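Local coordinates for protein 24-sterol C-methyltransferase (Haloferax volcanii, PDB 6F5Z) that probably transfers methyl groups from S-adenosylmethionine as a class I methyltransferase, and forms a complex with the activator Trm112, at residues K17-L31 and T47-T59. Residues are numbered along the deposited sequence; the frame is centred on the assembly and turned at random.
With SAH (S-adenosyl-L-homocysteine), chain G.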
loop_
_atom_site.group_PDB
_atom_site.type_symbol
_atom_site.label_atom_id
_atom_site.label_comp_id
_atom_site.label_asym_id
_atom_site.label_seq_id
_atom_site.Cartn_x
_atom_site.Cartn_y
_atom_site.Cartn_z
ATOM N N LYS B 17 23.607 -4.747 -14.908
ATOM C CA LYS B 17 23.332 -5.966 -14.157
ATOM C C LYS B 17 23.758 -5.786 -12.702
ATOM O O LYS B 17 23.145 -6.360 -11.807
ATOM C CB LYS B 17 24.033 -7.197 -14.780
ATOM C CG LYS B 17 23.429 -7.650 -16.119
ATOM C CD LYS B 17 21.896 -7.893 -16.103
ATOM C CE LYS B 17 21.466 -9.229 -15.540
ATOM N NZ LYS B 17 20.005 -9.443 -15.743
ATOM N N GLY B 18 24.839 -5.023 -12.469
ATOM C CA GLY B 18 25.306 -4.752 -11.108
ATOM C C GLY B 18 24.275 -3.917 -10.351
ATOM O O GLY B 18 23.968 -4.214 -9.193
ATOM N N MET B 19 23.677 -2.913 -11.023
ATOM C CA MET B 19 22.612 -2.113 -10.404
ATOM C C MET B 19 21.435 -3.034 -10.090
ATOM O O MET B 19 20.876 -2.965 -8.995
ATOM C CB MET B 19 22.120 -1.012 -11.343
ATOM C CG MET B 19 23.005 0.164 -11.383
ATOM S SD MET B 19 22.106 1.574 -12.102
ATOM C CE MET B 19 21.891 1.045 -13.795
ATOM N N GLU B 20 21.065 -3.920 -11.037
ATOM C CA GLU B 20 19.957 -4.845 -10.822
ATOM C C GLU B 20 20.224 -5.690 -9.595
ATOM O O GLU B 20 19.356 -5.829 -8.732
ATOM C CB GLU B 20 19.787 -5.718 -12.094
ATOM C CG GLU B 20 18.941 -6.959 -11.873
ATOM C CD GLU B 20 18.784 -7.853 -13.085
ATOM O OE1 GLU B 20 18.949 -7.366 -14.229
ATOM O OE2 GLU B 20 18.391 -9.026 -12.875
ATOM N N ASP B 21 21.437 -6.276 -9.512
ATOM C CA ASP B 21 21.715 -7.161 -8.378
ATOM C C ASP B 21 21.616 -6.470 -7.023
ATOM O O ASP B 21 21.098 -7.061 -6.061
ATOM C CB ASP B 21 23.079 -7.852 -8.549
ATOM C CG ASP B 21 23.128 -8.837 -9.711
ATOM O OD1 ASP B 21 22.054 -9.376 -10.086
ATOM O OD2 ASP B 21 24.242 -9.078 -10.240
ATOM N N ARG B 22 22.065 -5.215 -6.961
ATOM C CA ARG B 22 22.004 -4.453 -5.704
ATOM C C ARG B 22 20.548 -4.011 -5.412
ATOM O O ARG B 22 20.048 -4.200 -4.305
ATOM C CB ARG B 22 22.889 -3.195 -5.775
ATOM C CG ARG B 22 24.386 -3.521 -5.847
ATOM C CD ARG B 22 25.283 -2.298 -5.680
ATOM N NE ARG B 22 25.120 -1.316 -6.754
ATOM C CZ ARG B 22 25.734 -1.365 -7.933
ATOM N NH1 ARG B 22 25.519 -0.420 -8.837
ATOM N NH2 ARG B 22 26.561 -2.361 -8.221
ATOM N N HIS B 23 19.890 -3.435 -6.422
ATOM C CA HIS B 23 18.548 -2.895 -6.231
ATOM C C HIS B 23 17.507 -3.960 -5.982
ATOM O O HIS B 23 16.528 -3.710 -5.255
ATOM C CB HIS B 23 18.167 -2.018 -7.422
ATOM C CG HIS B 23 19.087 -0.842 -7.519
ATOM N ND1 HIS B 23 19.303 -0.185 -8.714
ATOM C CD2 HIS B 23 19.864 -0.274 -6.562
ATOM C CE1 HIS B 23 20.192 0.766 -8.448
ATOM N NE2 HIS B 23 20.549 0.756 -7.170
ATOM N N TRP B 24 17.723 -5.174 -6.540
ATOM C CA TRP B 24 16.777 -6.273 -6.312
ATOM C C TRP B 24 16.594 -6.574 -4.837
ATOM O O TRP B 24 15.515 -7.035 -4.427
ATOM C CB TRP B 24 17.310 -7.549 -6.999
ATOM C CG TRP B 24 16.410 -8.738 -6.841
ATOM C CD1 TRP B 24 16.696 -9.907 -6.187
ATOM C CD2 TRP B 24 15.101 -8.896 -7.401
ATOM N NE1 TRP B 24 15.643 -10.786 -6.308
ATOM C CE2 TRP B 24 14.657 -10.193 -7.068
ATOM C CE3 TRP B 24 14.272 -8.074 -8.187
ATOM C CZ2 TRP B 24 13.391 -10.668 -7.450
ATOM C CZ3 TRP B 24 13.018 -8.538 -8.558
ATOM C CH2 TRP B 24 12.580 -9.810 -8.177
ATOM N N HIS B 25 17.645 -6.346 -4.008
ATOM C CA HIS B 25 17.534 -6.648 -2.577
ATOM C C HIS B 25 16.308 -6.022 -1.938
ATOM O O HIS B 25 15.709 -6.621 -1.040
ATOM C CB HIS B 25 18.744 -6.126 -1.795
ATOM C CG HIS B 25 20.059 -6.723 -2.201
ATOM N ND1 HIS B 25 21.250 -6.148 -1.786
ATOM C CD2 HIS B 25 20.337 -7.783 -2.998
ATOM C CE1 HIS B 25 22.220 -6.895 -2.316
ATOM N NE2 HIS B 25 21.733 -7.871 -3.069
ATOM N N THR B 26 15.944 -4.812 -2.389
ATOM C CA THR B 26 14.736 -4.177 -1.816
ATOM C C THR B 26 13.600 -4.166 -2.840
ATOM O O THR B 26 12.422 -4.253 -2.468
ATOM C CB THR B 26 15.026 -2.774 -1.303
ATOM O OG1 THR B 26 15.514 -1.965 -2.373
ATOM C CG2 THR B 26 16.012 -2.794 -0.142
ATOM N N ALA B 27 13.946 -4.006 -4.137
ATOM C CA ALA B 27 12.899 -3.963 -5.185
ATOM C C ALA B 27 12.040 -5.215 -5.175
ATOM O O ALA B 27 10.832 -5.133 -5.458
ATOM C CB ALA B 27 13.512 -3.810 -6.577
ATOM N N LYS B 28 12.627 -6.387 -4.844
ATOM C CA LYS B 28 11.810 -7.597 -4.862
ATOM C C LYS B 28 10.616 -7.459 -3.921
ATOM O O LYS B 28 9.542 -7.992 -4.251
ATOM C CB LYS B 28 12.658 -8.811 -4.479
ATOM C CG LYS B 28 13.190 -8.832 -3.070
ATOM C CD LYS B 28 14.105 -10.063 -2.846
ATOM C CE LYS B 28 14.672 -10.088 -1.451
ATOM N NZ LYS B 28 15.716 -11.141 -1.319
ATOM N N HIS B 29 10.788 -6.786 -2.777
ATOM C CA HIS B 29 9.718 -6.660 -1.786
ATOM C C HIS B 29 8.703 -5.643 -2.231
ATOM O O HIS B 29 7.499 -5.840 -2.024
ATOM C CB HIS B 29 10.273 -6.244 -0.421
ATOM C CG HIS B 29 11.131 -7.297 0.197
ATOM N ND1 HIS B 29 10.625 -8.549 0.501
ATOM C CD2 HIS B 29 12.446 -7.264 0.520
ATOM C CE1 HIS B 29 11.623 -9.222 1.053
ATOM N NE2 HIS B 29 12.750 -8.505 1.059
ATOM N N ALA B 30 9.167 -4.539 -2.833
ATOM C CA ALA B 30 8.224 -3.507 -3.299
ATOM C C ALA B 30 7.388 -4.057 -4.466
ATOM O O ALA B 30 6.177 -3.863 -4.514
ATOM C CB ALA B 30 8.984 -2.265 -3.751
ATOM N N LEU B 31 8.023 -4.789 -5.402
ATOM C CA LEU B 31 7.304 -5.345 -6.543
ATOM C C LEU B 31 6.240 -6.325 -6.084
ATOM O O LEU B 31 5.135 -6.370 -6.650
ATOM C CB LEU B 31 8.269 -6.067 -7.497
ATOM C CG LEU B 31 9.182 -5.109 -8.236
ATOM C CD1 LEU B 31 10.441 -5.826 -8.797
ATOM C CD2 LEU B 31 8.447 -4.403 -9.363
ATOM N N THR B 47 13.972 2.165 -16.570
ATOM C CA THR B 47 13.991 0.711 -16.477
ATOM C C THR B 47 15.368 0.082 -16.210
ATOM O O THR B 47 15.426 -0.996 -15.629
ATOM C CB THR B 47 13.336 0.128 -17.718
ATOM O OG1 THR B 47 12.969 -1.235 -17.488
ATOM C CG2 THR B 47 14.175 0.283 -18.977
ATOM N N GLY B 48 16.457 0.753 -16.632
ATOM C CA GLY B 48 17.772 0.160 -16.422
ATOM C C GLY B 48 17.847 -1.164 -17.163
ATOM O O GLY B 48 17.530 -1.177 -18.350
ATOM N N SER B 49 18.179 -2.270 -16.481
ATOM C CA SER B 49 18.279 -3.584 -17.156
ATOM C C SER B 49 16.902 -4.176 -17.523
ATOM O O SER B 49 16.859 -5.233 -18.149
ATOM C CB SER B 49 19.001 -4.608 -16.280
ATOM O OG SER B 49 18.126 -5.039 -15.249
ATOM N N GLY B 50 15.812 -3.542 -17.074
ATOM C CA GLY B 50 14.458 -4.034 -17.334
ATOM C C GLY B 50 13.994 -5.116 -16.367
ATOM O O GLY B 50 12.913 -5.685 -16.568
ATOM N N TYR B 51 14.748 -5.387 -15.289
ATOM C CA TYR B 51 14.433 -6.504 -14.412
ATOM C C TYR B 51 13.058 -6.431 -13.761
ATOM O O TYR B 51 12.472 -7.466 -13.450
ATOM C CB TYR B 51 15.530 -6.705 -13.352
ATOM C CG TYR B 51 15.544 -5.624 -12.287
ATOM C CD1 TYR B 51 14.712 -5.709 -11.168
ATOM C CD2 TYR B 51 16.342 -4.486 -12.423
ATOM C CE1 TYR B 51 14.710 -4.716 -10.186
ATOM C CE2 TYR B 51 16.327 -3.472 -11.461
ATOM C CZ TYR B 51 15.496 -3.589 -10.351
ATOM O OH TYR B 51 15.426 -2.567 -9.424
ATOM N N ALA B 52 12.575 -5.202 -13.485
ATOM C CA ALA B 52 11.296 -5.092 -12.789
ATOM C C ALA B 52 10.166 -5.607 -13.656
ATOM O O ALA B 52 9.263 -6.265 -13.143
ATOM C CB ALA B 52 11.045 -3.645 -12.427
ATOM N N LEU B 53 10.193 -5.313 -14.964
ATOM C CA LEU B 53 9.164 -5.818 -15.859
ATOM C C LEU B 53 9.232 -7.327 -15.965
ATOM O O LEU B 53 8.209 -8.001 -15.984
ATOM C CB LEU B 53 9.251 -5.204 -17.256
ATOM C CG LEU B 53 8.970 -3.714 -17.322
ATOM C CD1 LEU B 53 9.205 -3.204 -18.729
ATOM C CD2 LEU B 53 7.500 -3.414 -16.899
ATOM N N ARG B 54 10.456 -7.878 -16.078
ATOM C CA ARG B 54 10.573 -9.337 -16.158
ATOM C C ARG B 54 10.076 -9.995 -14.874
ATOM O O ARG B 54 9.395 -11.016 -14.948
ATOM C CB ARG B 54 12.012 -9.762 -16.456
ATOM C CG ARG B 54 12.416 -9.397 -17.873
ATOM C CD ARG B 54 13.807 -9.932 -18.306
ATOM N NE ARG B 54 14.897 -9.416 -17.461
ATOM C CZ ARG B 54 15.510 -8.255 -17.674
ATOM N NH1 ARG B 54 15.170 -7.493 -18.715
ATOM N NH2 ARG B 54 16.489 -7.864 -16.874
ATOM N N ALA B 55 10.371 -9.411 -13.691
ATOM C CA ALA B 55 9.905 -9.934 -12.414
ATOM C C ALA B 55 8.387 -9.843 -12.322
ATOM O O ALA B 55 7.745 -10.801 -11.868
ATOM C CB ALA B 55 10.535 -9.169 -11.252
ATOM N N LEU B 56 7.795 -8.726 -12.797
ATOM C CA LEU B 56 6.333 -8.627 -12.745
ATOM C C LEU B 56 5.657 -9.616 -13.671
ATOM O O LEU B 56 4.573 -10.120 -13.347
ATOM C CB LEU B 56 5.884 -7.207 -13.044
ATOM C CG LEU B 56 6.159 -6.193 -11.917
ATOM C CD1 LEU B 56 5.898 -4.765 -12.395
ATOM C CD2 LEU B 56 5.366 -6.533 -10.635
ATOM N N ARG B 57 6.255 -9.874 -14.843
ATOM C CA ARG B 57 5.647 -10.868 -15.755
ATOM C C ARG B 57 5.767 -12.282 -15.187
ATOM O O ARG B 57 4.775 -13.017 -15.147
ATOM C CB ARG B 57 6.321 -10.783 -17.117
ATOM C CG ARG B 57 5.697 -11.698 -18.156
ATOM C CD ARG B 57 6.204 -11.305 -19.530
ATOM N NE ARG B 57 5.711 -12.231 -20.556
ATOM C CZ ARG B 57 6.335 -13.360 -20.886
ATOM N NH1 ARG B 57 7.486 -13.688 -20.304
ATOM N NH2 ARG B 57 5.821 -14.162 -21.813
ATOM N N ASP B 58 6.926 -12.606 -14.650
ATOM C CA ASP B 58 7.165 -13.932 -14.069
ATOM C C ASP B 58 6.372 -14.229 -12.807
ATOM O O ASP B 58 6.001 -15.396 -12.576
ATOM C CB ASP B 58 8.669 -14.124 -13.799
ATOM C CG ASP B 58 9.547 -14.040 -15.046
ATOM O OD1 ASP B 58 9.011 -14.230 -16.178
ATOM O OD2 ASP B 58 10.762 -13.725 -14.902
ATOM N N THR B 59 6.125 -13.227 -11.954
ATOM C CA THR B 59 5.472 -13.462 -10.654
ATOM C C THR B 59 4.021 -13.002 -10.575
ATOM O O THR B 59 3.296 -13.440 -9.678
ATOM C CB THR B 59 6.246 -12.797 -9.506
ATOM O OG1 THR B 59 6.220 -11.371 -9.675
ATOM C CG2 THR B 59 7.677 -13.328 -9.378
HETATM N N SAH G . 15.410 1.047 -12.281
HETATM C CA SAH G . 16.776 0.514 -12.536
HETATM C CB SAH G . 17.820 1.605 -13.000
HETATM C CG SAH G . 18.087 2.668 -11.939
HETATM S SD SAH G . 19.324 3.879 -12.536
HETATM C C SAH G . 17.347 -0.230 -11.301
HETATM O O SAH G . 16.537 -0.288 -10.279
HETATM O OXT SAH G . 18.451 -0.725 -11.305
HETATM C "C5'" SAH G . 18.304 5.224 -13.187
HETATM C "C4'" SAH G . 17.752 4.952 -14.574
HETATM O "O4'" SAH G . 16.867 6.050 -14.920
HETATM C "C3'" SAH G . 18.865 4.932 -15.628
HETATM O "O3'" SAH G . 18.789 3.791 -16.483
HETATM C "C2'" SAH G . 18.731 6.294 -16.318
HETATM O "O2'" SAH G . 19.162 6.335 -17.677
HETATM C "C1'" SAH G . 17.235 6.580 -16.183
HETATM N N9 SAH G . 16.884 8.001 -16.189
HETATM C C8 SAH G . 17.374 8.979 -15.357
HETATM N N7 SAH G . 16.845 10.162 -15.553
HETATM C C5 SAH G . 15.938 9.951 -16.582
HETATM C C6 SAH G . 15.051 10.815 -17.263
HETATM N N6 SAH G . 14.950 12.129 -17.021
HETATM N N1 SAH G . 14.286 10.283 -18.250
HETATM C C2 SAH G . 14.423 8.983 -18.544
HETATM N N3 SAH G . 15.220 8.075 -17.975
HETATM C C4 SAH G . 15.956 8.623 -16.986
HETATM O O HOH W 1 16.531 -9.907 -14.639
#
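Glu20 OE1 is gripped from opposite faces of its carboxylate: Ser49 OG donates to it at 2.7 Å on the anti side, tilted 35° out of the carboxylate plane, and Lys17 NZ, one turn back on the same helix, closes a salt bridge at 2.8 Å. Arg54 adds a long ion pair, its NH2 3.6 Å from OE1 at the guanidinium edge, while water 1 links that nitrogen to Glu20 OE2. A glutamine in place of Glu20 would probably leave Lys17 and Arg54 as neighbouring positive charges without their shared counter-charge. The guanidinium is itself fixed by Ser49 O, which both NH1 and NH2 reach almost in the guanidinium plane. With CG swung anti to the backbone N (chi1 164°) and the chain extended beyond, Glu20 runs antiparallel past Tyr51, CG lying 3.6 Å from ring atom CD2. Tyr51 is a knob in the hole formed by Glu20, His23, Trp24 and Ala27, and its OH bonds SAH O at 2.7 Å. His23 ND1 takes the other carboxylate oxygen, OXT, in a nearly straight bond (169°). Farther along, Trp24 CZ3 rests 3.7 Å from Ala55 CB, and Leu31 CD2 packs against Leu56 CG. Helix 16-33 thus fastens onto the glycine-rich turn of the Rossmann-like methyltransferase fold through charges that probably balance around Glu20, while His23 and Tyr51 each bind one oxygen of the SAH carboxylate.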